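Local atomic coordinates of cell division control protein 45 cdc45 putative (Entamoeba histolytica, PDB entry 6CC2), a protein that probably acts in chromosomal DNA replication as the Cdc45 component of the replicative CMG helicase, as its relatives do. Residues 260-263 with 269-272; 273-278 with 402-407; 297-302 with 322-327; 303-306 with 312-315; 308-311 with 317-320. One frame throughout, in Å; residues are numbered along the deposited sequence. Where two conformers were deposited one is given.

Contact 1 (260-263 with 269-272). With EDO (1,2-ethanediol), chain K.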
loop_
_atom_site.group_PDB
_atom_site.type_symbol
_atom_site.label_atom_id
_atom_site.label_comp_id
_atom_site.label_asym_id
_atom_site.label_seq_id
_atom_site.Cartn_x
_atom_site.Cartn_y
_atom_site.Cartn_z
HETATM N N MSE A 260 3.684 4.182 -14.166
HETATM C CA MSE A 260 2.865 4.840 -13.144
HETATM C C MSE A 260 2.116 6.050 -13.654
HETATM O O MSE A 260 2.735 7.048 -14.091
HETATM C CB MSE A 260 3.793 5.285 -11.960
HETATM C CG MSE A 260 3.068 6.136 -10.950
HETATM SE SE MSE A 260 4.246 6.554 -9.428
HETATM C CE MSE A 260 5.782 7.233 -10.308
ATOM N N LEU A 261 0.782 5.977 -13.619
ATOM C CA LEU A 261 -0.107 7.079 -13.955
ATOM C C LEU A 261 0.138 7.656 -15.351
ATOM O O LEU A 261 -0.161 8.816 -15.600
ATOM C CB LEU A 261 -0.011 8.192 -12.899
ATOM C CG LEU A 261 -0.603 7.817 -11.544
ATOM C CD1 LEU A 261 -0.391 8.975 -10.560
ATOM C CD2 LEU A 261 -2.076 7.503 -11.644
ATOM N N LEU A 262 0.640 6.831 -16.273
ATOM C CA LEU A 262 0.999 7.303 -17.606
ATOM C C LEU A 262 -0.116 8.124 -18.258
ATOM O O LEU A 262 0.128 9.215 -18.765
ATOM C CB LEU A 262 1.366 6.103 -18.475
ATOM C CG LEU A 262 1.735 6.365 -19.948
ATOM C CD1 LEU A 262 2.963 7.246 -20.029
ATOM C CD2 LEU A 262 1.938 5.068 -20.715
ATOM N N ARG A 263 -1.340 7.599 -18.298
ATOM C CA ARG A 263 -2.422 8.301 -18.966
ATOM C C ARG A 263 -2.737 9.635 -18.313
ATOM O O ARG A 263 -3.326 10.500 -18.955
ATOM C CB ARG A 263 -3.669 7.416 -19.010
ATOM C CG ARG A 263 -3.608 6.306 -20.043
ATOM C CD ARG A 263 -4.884 5.437 -20.023
ATOM N NE ARG A 263 -4.991 4.760 -18.729
ATOM C CZ ARG A 263 -4.320 3.659 -18.412
ATOM N NH1 ARG A 263 -3.526 3.063 -19.290
ATOM N NH2 ARG A 263 -4.455 3.143 -17.202
ATOM N N ASP A 269 7.945 11.824 -17.718
ATOM C CA ASP A 269 8.005 11.747 -16.271
ATOM C C ASP A 269 7.424 10.451 -15.732
ATOM O O ASP A 269 7.906 9.943 -14.719
ATOM C CB ASP A 269 7.294 12.945 -15.680
ATOM C CG ASP A 269 8.232 14.144 -15.541
ATOM O OD1 ASP A 269 9.411 13.920 -15.207
ATOM O OD2 ASP A 269 7.804 15.277 -15.795
ATOM N N SER A 270 6.428 9.869 -16.403
ATOM C CA SER A 270 5.921 8.580 -15.938
ATOM C C SER A 270 7.014 7.530 -16.022
ATOM O O SER A 270 7.239 6.757 -15.087
ATOM C CB SER A 270 4.693 8.176 -16.753
ATOM O OG SER A 270 4.222 6.900 -16.346
ATOM N N LEU A 271 7.718 7.491 -17.147
ATOM C CA LEU A 271 8.788 6.511 -17.303
ATOM C C LEU A 271 9.895 6.721 -16.284
ATOM O O LEU A 271 10.378 5.762 -15.678
ATOM C CB LEU A 271 9.354 6.580 -18.724
ATOM C CG LEU A 271 10.488 5.627 -19.066
ATOM C CD1 LEU A 271 10.105 4.188 -18.830
ATOM C CD2 LEU A 271 10.910 5.843 -20.518
ATOM N N PHE A 272 10.290 7.972 -16.059
ATOM C CA PHE A 272 11.404 8.246 -15.147
ATOM C C PHE A 272 11.060 7.892 -13.706
ATOM O O PHE A 272 11.958 7.567 -12.928
ATOM C CB PHE A 272 11.805 9.719 -15.251
ATOM C CG PHE A 272 13.136 10.037 -14.597
ATOM C CD1 PHE A 272 14.318 9.800 -15.265
ATOM C CD2 PHE A 272 13.177 10.554 -13.326
ATOM C CE1 PHE A 272 15.526 10.085 -14.675
ATOM C CE2 PHE A 272 14.398 10.842 -12.716
ATOM C CZ PHE A 272 15.565 10.603 -13.399
HETATM C C1 EDO K . -0.571 2.446 -22.611
HETATM O O1 EDO K . -1.008 2.012 -23.905
HETATM C C2 EDO K . -1.458 3.594 -22.139
HETATM O O2 EDO K . -2.832 3.192 -22.173
#
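Ser270, on helix 267-273, reaches back to the loop of Met260 and Leu262 that leads into the same helix. Its CB lies 3.8 Å from CD1 of Leu262 and 3.5 Å from Met260 O. With OG anti to the backbone N (chi1 178°), the hydroxyl is carried to that carbonyl and donates a hydrogen bond, OG to Met260 O, of 2.7 Å. The donor stands well above the carbonyl plane, 51° out of it, with a C=O...OG angle of 121°, so the bond does not use an in-plane lone pair. OG also rests 3.5 Å from CA of Leu262 and 3.7 Å from its CB, which puts the hydroxyl against aliphatic carbon as well as at its acceptor.

On the loop side, CD2 of Leu262 touches a 1,2-ethanediol molecule, probably from the crystallisation liquor. Its O2 accepts a hydrogen bond of 3.0 Å from NH1 of Arg263, at the guanidinium edge and in its plane. The same guanidinium is held within the protein by salt bridges to Asp256 and Asp356. Ser270 O and Met260 N both bond to Thr274 OG1.

Chemically, this is one short hydroxyl-to-carbonyl bond in a mostly buried contact, with the hydroxyl lying against Leu262 carbon: it supplies the Met260 carbonyl with a donor and ties the incoming loop to helix 267-273.

Contact 2 (273-278 with 402-407)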
loop_
_atom_site.group_PDB
_atom_site.type_symbol
_atom_site.label_atom_id
_atom_site.label_comp_id
_atom_site.label_asym_id
_atom_site.label_seq_id
_atom_site.Cartn_x
_atom_site.Cartn_y
_atom_site.Cartn_z
ATOM N N HIS A 273 9.793 7.930 -13.327
ATOM C CA HIS A 273 9.381 7.703 -11.942
ATOM C C HIS A 273 8.796 6.319 -11.682
ATOM O O HIS A 273 8.361 6.047 -10.558
ATOM C CB HIS A 273 8.391 8.783 -11.528
ATOM C CG HIS A 273 9.010 10.143 -11.464
ATOM N ND1 HIS A 273 9.159 10.947 -12.578
ATOM C CD2 HIS A 273 9.555 10.834 -10.427
ATOM C CE1 HIS A 273 9.761 12.072 -12.228
ATOM N NE2 HIS A 273 10.020 12.025 -10.935
ATOM N N THR A 274 8.769 5.443 -12.676
ATOM C CA THR A 274 8.352 4.055 -12.477
ATOM C C THR A 274 9.572 3.282 -11.962
ATOM O O THR A 274 10.530 3.037 -12.691
ATOM C CB THR A 274 7.798 3.464 -13.763
ATOM O OG1 THR A 274 6.659 4.252 -14.191
ATOM C CG2 THR A 274 7.356 2.027 -13.548
ATOM N N ARG A 275 9.526 2.907 -10.678
ATOM C CA ARG A 275 10.736 2.577 -9.960
ATOM C C ARG A 275 11.444 1.355 -10.518
ATOM O O ARG A 275 12.675 1.352 -10.625
ATOM C CB ARG A 275 10.419 2.393 -8.472
ATOM C CG ARG A 275 9.852 3.656 -7.889
ATOM C CD ARG A 275 9.516 3.549 -6.413
ATOM N NE ARG A 275 8.796 4.745 -5.996
ATOM C CZ ARG A 275 8.308 4.946 -4.774
ATOM N NH1 ARG A 275 8.463 4.020 -3.829
ATOM N NH2 ARG A 275 7.647 6.065 -4.507
ATOM N N GLU A 276 10.703 0.288 -10.800
ATOM C CA GLU A 276 11.371 -0.930 -11.258
ATOM C C GLU A 276 11.979 -0.724 -12.635
ATOM O O GLU A 276 13.061 -1.231 -12.924
ATOM C CB GLU A 276 10.385 -2.105 -11.297
ATOM C CG GLU A 276 11.017 -3.386 -11.875
ATOM C CD GLU A 276 10.104 -4.601 -11.793
ATOM O OE1 GLU A 276 9.400 -4.760 -10.772
ATOM O OE2 GLU A 276 10.093 -5.398 -12.756
ATOM N N ILE A 277 11.303 0.060 -13.477
ATOM C CA ILE A 277 11.802 0.287 -14.838
ATOM C C ILE A 277 12.992 1.220 -14.814
ATOM O O ILE A 277 14.023 0.957 -15.438
ATOM C CB ILE A 277 10.653 0.844 -15.710
ATOM C CG1 ILE A 277 9.429 -0.048 -15.599
ATOM C CG2 ILE A 277 11.086 0.992 -17.140
ATOM C CD1 ILE A 277 9.664 -1.510 -15.899
ATOM N N ALA A 278 12.887 2.322 -14.060
ATOM C CA ALA A 278 14.024 3.241 -13.947
ATOM C C ALA A 278 15.260 2.542 -13.402
ATOM O O ALA A 278 16.386 2.779 -13.869
ATOM C CB ALA A 278 13.637 4.421 -13.062
ATOM N N GLU A 402 3.234 14.785 -7.530
ATOM C CA GLU A 402 4.087 15.714 -6.806
ATOM C C GLU A 402 5.000 14.986 -5.818
ATOM O O GLU A 402 6.200 15.290 -5.739
ATOM C CB GLU A 402 3.235 16.751 -6.071
ATOM C CG GLU A 402 4.056 17.778 -5.307
ATOM C CD GLU A 402 3.199 18.828 -4.632
ATOM O OE1 GLU A 402 1.957 18.737 -4.730
ATOM O OE2 GLU A 402 3.767 19.747 -4.002
ATOM N N SER A 403 4.449 14.036 -5.057
ATOM C CA SER A 403 5.260 13.319 -4.075
ATOM C C SER A 403 6.379 12.551 -4.761
ATOM O O SER A 403 7.532 12.589 -4.325
ATOM C CB SER A 403 4.384 12.379 -3.247
ATOM O OG SER A 403 3.431 13.107 -2.478
ATOM N N ASN A 404 6.059 11.826 -5.829
ATOM C CA ASN A 404 7.077 11.040 -6.500
ATOM C C ASN A 404 8.141 11.922 -7.153
ATOM O O ASN A 404 9.322 11.565 -7.146
ATOM C CB ASN A 404 6.419 10.093 -7.507
ATOM C CG ASN A 404 5.934 8.814 -6.845
ATOM O OD1 ASN A 404 6.715 7.891 -6.615
ATOM N ND2 ASN A 404 4.668 8.772 -6.494
ATOM N N LYS A 405 7.772 13.098 -7.684
ATOM C CA LYS A 405 8.789 13.988 -8.233
ATOM C C LYS A 405 9.749 14.455 -7.143
ATOM O O LYS A 405 10.961 14.520 -7.360
ATOM C CB LYS A 405 8.126 15.174 -8.924
ATOM C CG LYS A 405 7.458 14.763 -10.243
ATOM C CD LYS A 405 6.574 15.861 -10.818
ATOM C CE LYS A 405 7.370 16.966 -11.430
ATOM N NZ LYS A 405 6.478 17.890 -12.193
ATOM N N ASN A 406 9.216 14.776 -5.963
ATOM C CA ASN A 406 10.056 15.234 -4.863
ATOM C C ASN A 406 10.934 14.106 -4.328
ATOM O O ASN A 406 12.133 14.310 -4.066
ATOM C CB ASN A 406 9.176 15.800 -3.749
ATOM C CG ASN A 406 9.981 16.379 -2.615
ATOM O OD1 ASN A 406 11.103 16.848 -2.810
ATOM N ND2 ASN A 406 9.413 16.347 -1.414
ATOM N N LEU A 407 10.354 12.921 -4.144
ATOM C CA LEU A 407 11.090 11.808 -3.546
ATOM C C LEU A 407 12.194 11.305 -4.470
ATOM O O LEU A 407 13.327 11.077 -4.027
ATOM C CB LEU A 407 10.126 10.681 -3.200
ATOM C CG LEU A 407 9.155 11.002 -2.080
ATOM C CD1 LEU A 407 8.057 9.949 -2.021
ATOM C CD2 LEU A 407 9.910 11.095 -0.751
HETATM O O HOH W 1 8.766 6.841 -7.971
HETATM O O HOH W 2 11.794 13.936 -9.952
#
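Arg275 and Asn404 meet through their polar ends, while His273 lies against the backbone of the helix that carries Asn404. The Arg275 chain, extended from CG to NE, delivers NH2 to OD1 of Asn404 in a 2.9 Å hydrogen bond. It is nearly straight at nitrogen (163°); the acceptor lies at the guanidinium edge, whereas the donor is tilted 28° from the amide's carbonyl plane. Water 1 bridges the same groups, accepting from Arg275 NE and donating to both Asn404 OD1 and His273 O, so that OD1 receives two bonds. ND2 of this amide is anchored on Cys400 O.

His273 has CG beside its backbone N (chi1 -67°), and its CD2 edge approaches Asn404 O at 3.4 Å. NE2 packs 3.6 Å from CA of Lys405, with CG next, and shares water 2, in the ring plane, with Lys405 O. The Lys405 chain then bends at chi3 and leads away from the ring. Asp269 O engages ND1, fixing the ring's rotation from the other nitrogen.

The contact joins the junction of helices 267-273 and 275-281 to the middle of helix 393-417. Helix 444-462 adjoins it, Glu456 forming a salt bridge to Arg275 NH1.

Contact 3 (297-302 with 322-327)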
loop_
_atom_site.group_PDB
_atom_site.type_symbol
_atom_site.label_atom_id
_atom_site.label_comp_id
_atom_site.label_asym_id
_atom_site.label_seq_id
_atom_site.Cartn_x
_atom_site.Cartn_y
_atom_site.Cartn_z
ATOM N N ALA A 297 15.512 9.846 -27.151
ATOM C CA ALA A 297 15.910 10.066 -28.539
ATOM C C ALA A 297 16.032 8.751 -29.298
ATOM O O ALA A 297 15.712 8.692 -30.494
ATOM C CB ALA A 297 17.220 10.843 -28.585
ATOM N N ASP A 298 16.486 7.693 -28.629
ATOM C CA ASP A 298 16.572 6.387 -29.263
ATOM C C ASP A 298 15.210 5.886 -29.724
ATOM O O ASP A 298 15.132 5.100 -30.675
ATOM C CB ASP A 298 17.182 5.372 -28.290
ATOM C CG ASP A 298 17.569 4.070 -28.975
ATOM O OD1 ASP A 298 18.694 3.995 -29.511
ATOM O OD2 ASP A 298 16.750 3.124 -28.982
HETATM N N MSE A 299 14.138 6.300 -29.054
HETATM C CA MSE A 299 12.794 5.890 -29.446
HETATM C C MSE A 299 12.283 6.698 -30.635
HETATM O O MSE A 299 11.240 6.380 -31.215
HETATM C CB MSE A 299 11.829 6.033 -28.267
HETATM C CG MSE A 299 12.169 5.132 -27.120
HETATM SE SE MSE A 299 10.770 5.168 -25.758
HETATM C CE MSE A 299 10.874 6.998 -25.274
ATOM N N GLY A 300 13.032 7.737 -30.998
ATOM C CA GLY A 300 12.617 8.631 -32.058
ATOM C C GLY A 300 11.519 9.584 -31.669
ATOM O O GLY A 300 10.777 10.056 -32.539
ATOM N N ILE A 301 11.391 9.889 -30.385
ATOM C CA ILE A 301 10.350 10.780 -29.884
ATOM C C ILE A 301 11.004 12.083 -29.439
ATOM O O ILE A 301 11.851 12.065 -28.536
ATOM C CB ILE A 301 9.575 10.137 -28.728
ATOM C CG1 ILE A 301 8.930 8.826 -29.189
ATOM C CG2 ILE A 301 8.528 11.096 -28.179
ATOM C CD1 ILE A 301 8.334 8.002 -28.061
ATOM N N PRO A 302 10.630 13.226 -30.004
ATOM C CA PRO A 302 11.190 14.494 -29.517
ATOM C C PRO A 302 10.714 14.808 -28.102
ATOM O O PRO A 302 9.648 14.378 -27.660
ATOM C CB PRO A 302 10.684 15.533 -30.530
ATOM C CG PRO A 302 9.466 14.924 -31.132
ATOM C CD PRO A 302 9.688 13.420 -31.122
ATOM N N LEU A 322 5.397 2.345 -27.620
ATOM C CA LEU A 322 5.006 0.978 -27.302
ATOM C C LEU A 322 5.926 -0.033 -27.978
ATOM O O LEU A 322 6.368 -1.005 -27.353
ATOM C CB LEU A 322 3.560 0.740 -27.730
ATOM C CG LEU A 322 3.068 -0.707 -27.780
ATOM C CD1 LEU A 322 3.183 -1.379 -26.421
ATOM C CD2 LEU A 322 1.627 -0.768 -28.289
ATOM N N LEU A 323 6.215 0.165 -29.259
ATOM C CA LEU A 323 7.057 -0.798 -29.963
ATOM C C LEU A 323 8.467 -0.812 -29.388
ATOM O O LEU A 323 9.056 -1.882 -29.203
ATOM C CB LEU A 323 7.095 -0.464 -31.447
ATOM C CG LEU A 323 7.915 -1.414 -32.327
ATOM C CD1 LEU A 323 7.422 -2.841 -32.154
ATOM C CD2 LEU A 323 7.847 -0.996 -33.796
ATOM N N LYS A 324 9.025 0.366 -29.106
ATOM C CA LYS A 324 10.363 0.441 -28.541
ATOM C C LYS A 324 10.415 -0.183 -27.154
ATOM O O LYS A 324 11.366 -0.914 -26.838
ATOM C CB LYS A 324 10.822 1.900 -28.498
ATOM C CG LYS A 324 11.216 2.466 -29.876
ATOM C CD LYS A 324 12.430 1.746 -30.413
ATOM C CE LYS A 324 13.209 2.610 -31.409
ATOM N NZ LYS A 324 14.417 1.917 -31.896
HETATM N N MSE A 325 9.396 0.068 -26.323
HETATM C CA MSE A 325 9.368 -0.443 -24.960
HETATM C C MSE A 325 9.213 -1.958 -24.941
HETATM O O MSE A 325 9.762 -2.635 -24.065
HETATM C CB MSE A 325 8.253 0.212 -24.164
HETATM C CG MSE A 325 8.575 1.606 -23.670
HETATM SE SE MSE A 325 10.040 1.634 -22.354
HETATM C CE MSE A 325 9.257 0.496 -21.004
ATOM N N GLU A 326 8.459 -2.496 -25.900
ATOM C CA GLU A 326 8.383 -3.941 -26.046
ATOM C C GLU A 326 9.776 -4.533 -26.203
ATOM O O GLU A 326 10.133 -5.489 -25.505
ATOM C CB GLU A 326 7.493 -4.304 -27.234
ATOM C CG GLU A 326 6.004 -4.099 -26.974
ATOM C CD GLU A 326 5.135 -4.490 -28.159
ATOM O OE1 GLU A 326 5.679 -5.014 -29.155
ATOM O OE2 GLU A 326 3.909 -4.272 -28.094
ATOM N N GLY A 327 10.585 -3.955 -27.103
ATOM C CA GLY A 327 11.950 -4.429 -27.278
ATOM C C GLY A 327 12.805 -4.204 -26.046
ATOM O O GLY A 327 13.510 -5.108 -25.591
#
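Lys324 packs along Met299 and reaches Asp298 in a largely aliphatic contact between the end of helix 288-298 and the middle of helix 315-331. The evidence is in the carbon distances: CB of Lys324 lies 3.8 Å from CG of Met299, a selenomethionine, and CG of Lys324 lies 3.8 Å from CA of Met299. These two side chains slide past each other in opposite directions. A bend at chi2 (-65°) of Lys324 turns its outer part along the helix end, where CE comes to 3.2 Å from Asp298 O. The charged ends are only loosely paired, Lys324 NZ standing 3.9 Å from Asp298 OD2 in a long salt bridge. Asp298 OD2 has a closer attachment in a hydrogen bond with Tyr328 OH. Gly300, with positive phi, leaves the helix in a Schellman motif.

Beyond the lysine, Phe321 and Tyr328 of helix 315-331 also touch Met299, and Phe321 receives Ile301. The turn between helices 288-298 and 303-306 is thus laid against helix 315-331, whose Leu322 and Glu326 touch Phe338 of strand 338-344.

Contact 4 (303-306 with 312-315)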
loop_
_atom_site.group_PDB
_atom_site.type_symbol
_atom_site.label_atom_id
_atom_site.label_comp_id
_atom_site.label_asym_id
_atom_site.label_seq_id
_atom_site.Cartn_x
_atom_site.Cartn_y
_atom_site.Cartn_z
ATOM N N LEU A 303 11.526 15.586 -27.384
ATOM C CA LEU A 303 11.144 15.952 -26.020
ATOM C C LEU A 303 9.851 16.762 -25.994
ATOM O O LEU A 303 9.089 16.684 -25.023
ATOM C CB LEU A 303 12.272 16.730 -25.354
ATOM C CG LEU A 303 13.515 15.933 -24.971
ATOM C CD1 LEU A 303 14.480 16.842 -24.208
ATOM C CD2 LEU A 303 13.187 14.713 -24.124
ATOM N N SER A 304 9.574 17.529 -27.042
ATOM C CA SER A 304 8.331 18.293 -27.090
ATOM C C SER A 304 7.113 17.378 -27.092
ATOM O O SER A 304 6.038 17.774 -26.631
ATOM C CB SER A 304 8.311 19.188 -28.329
ATOM O OG SER A 304 8.317 18.400 -29.501
ATOM N N GLN A 305 7.255 16.168 -27.619
ATOM C CA GLN A 305 6.183 15.178 -27.568
ATOM C C GLN A 305 6.207 14.387 -26.273
ATOM O O GLN A 305 5.154 14.137 -25.677
ATOM C CB GLN A 305 6.284 14.228 -28.770
ATOM C CG GLN A 305 5.817 14.842 -30.104
ATOM C CD GLN A 305 4.297 14.971 -30.193
ATOM O OE1 GLN A 305 3.554 14.074 -29.794
ATOM N NE2 GLN A 305 3.832 16.094 -30.728
ATOM N N ALA A 306 7.394 13.966 -25.828
ATOM C CA ALA A 306 7.475 13.119 -24.646
ATOM C C ALA A 306 7.077 13.876 -23.385
ATOM O O ALA A 306 6.643 13.261 -22.404
ATOM C CB ALA A 306 8.892 12.566 -24.478
ATOM N N THR A 312 -2.522 14.064 -24.974
ATOM C CA THR A 312 -2.440 14.858 -26.191
ATOM C C THR A 312 -1.244 14.493 -27.068
ATOM O O THR A 312 -1.178 14.952 -28.207
ATOM C CB THR A 312 -2.396 16.355 -25.857
ATOM O OG1 THR A 312 -1.250 16.650 -25.061
ATOM C CG2 THR A 312 -3.658 16.768 -25.104
HETATM N N MSE A 313 -0.325 13.672 -26.573
HETATM C CA MSE A 313 0.780 13.170 -27.406
HETATM C C MSE A 313 0.174 12.400 -28.571
HETATM O O MSE A 313 -0.808 11.688 -28.424
HETATM C CB MSE A 313 1.731 12.306 -26.591
HETATM C CG MSE A 313 3.050 12.113 -27.301
HETATM SE SE MSE A 313 4.348 11.142 -26.290
HETATM C CE MSE A 313 3.585 9.347 -26.398
ATOM N N SER A 314 0.726 12.573 -29.769
ATOM C CA SER A 314 0.118 11.970 -30.940
ATOM C C SER A 314 0.128 10.449 -30.824
ATOM O O SER A 314 1.019 9.861 -30.205
ATOM C CB SER A 314 0.866 12.390 -32.201
ATOM O OG SER A 314 2.073 11.687 -32.312
ATOM N N LEU A 315 -0.847 9.816 -31.486
ATOM C CA LEU A 315 -0.893 8.355 -31.509
ATOM C C LEU A 315 0.326 7.781 -32.216
ATOM O O LEU A 315 0.808 6.706 -31.837
ATOM C CB LEU A 315 -2.168 7.885 -32.177
ATOM C CG LEU A 315 -2.449 6.383 -32.142
ATOM C CD1 LEU A 315 -2.291 5.821 -30.743
ATOM C CD2 LEU A 315 -3.844 6.084 -32.653
HETATM O O HOH W 3 0.754 16.085 -30.294
#
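Gln305 in the short helix 303-306 and Met313 in the irregular segment after it have CA atoms 5.8 Å apart, the closest pair of CA atoms across the two segments. The Gln305 side chain folds at chi2 (-74°), which brings OE1 over to the Ser314 backbone. There Ser314 N donates a 3.2 Å hydrogen bond to OE1, almost straight at 170° and in the carbonyl plane. The amide's NE2 donates to water 3, which in turn donates to Thr312 O, so both ends of the amide are tied to the segment 312-315.

Met313, a selenomethionine, lies against Gln305 and Ala306 with SE and CG. SE is 3.2 Å from Gln305 O and 4.0 Å from Ala306 CA, and CG sits 3.2 Å from Gln305 OE1. Leu267 of helix 267-273 touches this side chain too.

Ser314 OG bonds to Met317 N. That is an N-cap at the start of helix 315-331, and the arrangement is a short loop between two helices, closed by a serine N-cap, in which a glutamine of the first helix holds the capping residue by its backbone N-H.

Contact 5 (308-311 with 317-320). With EDO (1,2-ethanediol), chain L.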
loop_
_atom_site.group_PDB
_atom_site.type_symbol
_atom_site.label_atom_id
_atom_site.label_comp_id
_atom_site.label_asym_id
_atom_site.label_seq_id
_atom_site.Cartn_x
_atom_site.Cartn_y
_atom_site.Cartn_z
ATOM N N GLN A 308 4.836 16.547 -23.181
ATOM C CA GLN A 308 3.465 17.021 -23.059
ATOM C C GLN A 308 2.589 15.920 -22.478
ATOM O O GLN A 308 3.004 14.766 -22.327
ATOM C CB GLN A 308 2.924 17.496 -24.393
ATOM C CG GLN A 308 2.687 16.406 -25.407
ATOM C CD GLN A 308 2.169 16.982 -26.716
ATOM O OE1 GLN A 308 2.943 17.367 -27.587
ATOM N NE2 GLN A 308 0.845 17.062 -26.842
ATOM N N SER A 309 1.364 16.294 -22.096
ATOM C CA SER A 309 0.422 15.326 -21.544
ATOM C C SER A 309 0.293 14.121 -22.476
ATOM O O SER A 309 0.185 14.269 -23.694
ATOM C CB SER A 309 -0.941 15.998 -21.350
ATOM O OG SER A 309 -1.982 15.043 -21.344
ATOM N N TYR A 310 0.350 12.922 -21.895
ATOM C CA TYR A 310 0.236 11.707 -22.695
ATOM C C TYR A 310 -1.070 11.673 -23.468
ATOM O O TYR A 310 -1.120 11.159 -24.598
ATOM C CB TYR A 310 0.362 10.498 -21.781
ATOM C CG TYR A 310 0.435 9.170 -22.514
ATOM C CD1 TYR A 310 1.621 8.753 -23.100
ATOM C CD2 TYR A 310 -0.661 8.346 -22.605
ATOM C CE1 TYR A 310 1.698 7.546 -23.749
ATOM C CE2 TYR A 310 -0.592 7.130 -23.248
ATOM C CZ TYR A 310 0.594 6.750 -23.831
ATOM O OH TYR A 310 0.669 5.539 -24.491
ATOM N N LYS A 311 -2.139 12.244 -22.903
ATOM C CA LYS A 311 -3.417 12.229 -23.606
ATOM C C LYS A 311 -3.377 13.045 -24.894
ATOM O O LYS A 311 -4.127 12.751 -25.826
ATOM C CB LYS A 311 -4.531 12.732 -22.696
ATOM C CG LYS A 311 -4.949 11.684 -21.669
ATOM C CD LYS A 311 -6.104 12.143 -20.787
ATOM C CE LYS A 311 -6.500 11.027 -19.815
ATOM N NZ LYS A 311 -7.627 11.431 -18.928
HETATM N N MSE A 317 3.302 8.852 -31.924
HETATM C CA MSE A 317 4.372 8.811 -30.950
HETATM C C MSE A 317 4.090 7.691 -29.939
HETATM O O MSE A 317 5.004 7.030 -29.479
HETATM C CB MSE A 317 4.524 10.144 -30.222
HETATM C CG MSE A 317 5.033 11.275 -31.096
HETATM SE SE MSE A 317 6.763 10.925 -31.966
HETATM C CE MSE A 317 6.084 10.366 -33.723
ATOM N N LYS A 318 2.809 7.480 -29.629
ATOM C CA LYS A 318 2.456 6.401 -28.713
ATOM C C LYS A 318 2.825 5.044 -29.310
ATOM O O LYS A 318 3.305 4.154 -28.593
ATOM C CB LYS A 318 0.966 6.453 -28.388
ATOM C CG LYS A 318 0.579 7.588 -27.454
ATOM C CD LYS A 318 -0.916 7.613 -27.211
ATOM C CE LYS A 318 -1.285 8.656 -26.164
ATOM N NZ LYS A 318 -2.276 9.638 -26.672
ATOM N N ASN A 319 2.599 4.876 -30.610
ATOM C CA ASN A 319 2.931 3.621 -31.289
ATOM C C ASN A 319 4.438 3.384 -31.266
ATOM O O ASN A 319 4.893 2.259 -31.023
ATOM C CB ASN A 319 2.420 3.627 -32.727
ATOM C CG ASN A 319 0.894 3.599 -32.825
ATOM O OD1 ASN A 319 0.206 3.169 -31.910
ATOM N ND2 ASN A 319 0.372 4.061 -33.945
ATOM N N LYS A 320 5.230 4.439 -31.493
ATOM C CA LYS A 320 6.685 4.315 -31.416
ATOM C C LYS A 320 7.127 3.907 -30.021
ATOM O O LYS A 320 7.984 3.030 -29.854
ATOM C CB LYS A 320 7.368 5.633 -31.808
ATOM C CG LYS A 320 7.528 5.850 -33.297
ATOM C CD LYS A 320 8.119 7.245 -33.592
ATOM C CE LYS A 320 9.256 7.181 -34.599
ATOM N NZ LYS A 320 9.359 8.433 -35.369
HETATM C C1 EDO L . -4.649 8.956 -28.979
HETATM O O1 EDO L . -3.494 9.776 -28.750
HETATM C C2 EDO L . -5.256 8.495 -27.656
HETATM O O2 EDO L . -5.590 9.630 -26.842
#
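Lys318 of helix 315-331 lays its chain across one face of the Tyr310 ring. The aliphatic part makes a CH-pi contact: CE is 3.6 Å from the ring centroid, 20° off the normal, and displaced toward the rim, with CE2 of Tyr310 its nearest ring atom at 3.4 Å. Closer to the backbone, CG of Lys318 lies 3.6 Å from Tyr310 OH, so the lysine chain spans the ring obliquely from the hydroxyl end inward. Tyr310 has CG anti to its own N (chi1 -173°), which swings the ring toward the helix.

The charged interaction is longer. NZ is 4.8 Å from the ring centroid and over the same face, a cation-pi geometry.

Polar bonds gather at the ammonium group. Turned at chi4 (124°), NZ makes a weak hydrogen bond of 2.8 Å to Tyr310 O, and it also donates to Met313 O. A third partner is O1 of a 1,2-ethanediol, probably from the crystallisation liquor; its modelled separation from NZ is very short, so that bond is doubtful in detail. The lysine thus pairs with ring and carbonyl of one residue.

At the protein surface, the contact links the loop between helices 303-306 and 315-331 to the first turns of the latter. Tyr310 also touches Leu262 and makes a backbone hydrogen bond with Trp265, which joins this loop to the one entering helix 267-273.

Overall arrangement
Contacts 1 and 2 come first along the chain and touch, their centres about 9 Å apart, at the successive helices 267-273 and 275-281; contact 2 then closes a long loop by meeting helix 393-417. Nested within that loop are contacts 3, 4 and 5, with contacts 4 and 5 lying inside the loop closed by contact 3. Contacts 4 and 5 are close neighbours, centres about 4 Å apart, while contacts 3 and 5 share helix 315-331. Contact 5 also touches contact 1, the two contact centres lying about 11 Å apart. Together they tie consecutive helices and loops into one helical region on one side of the chain's centre.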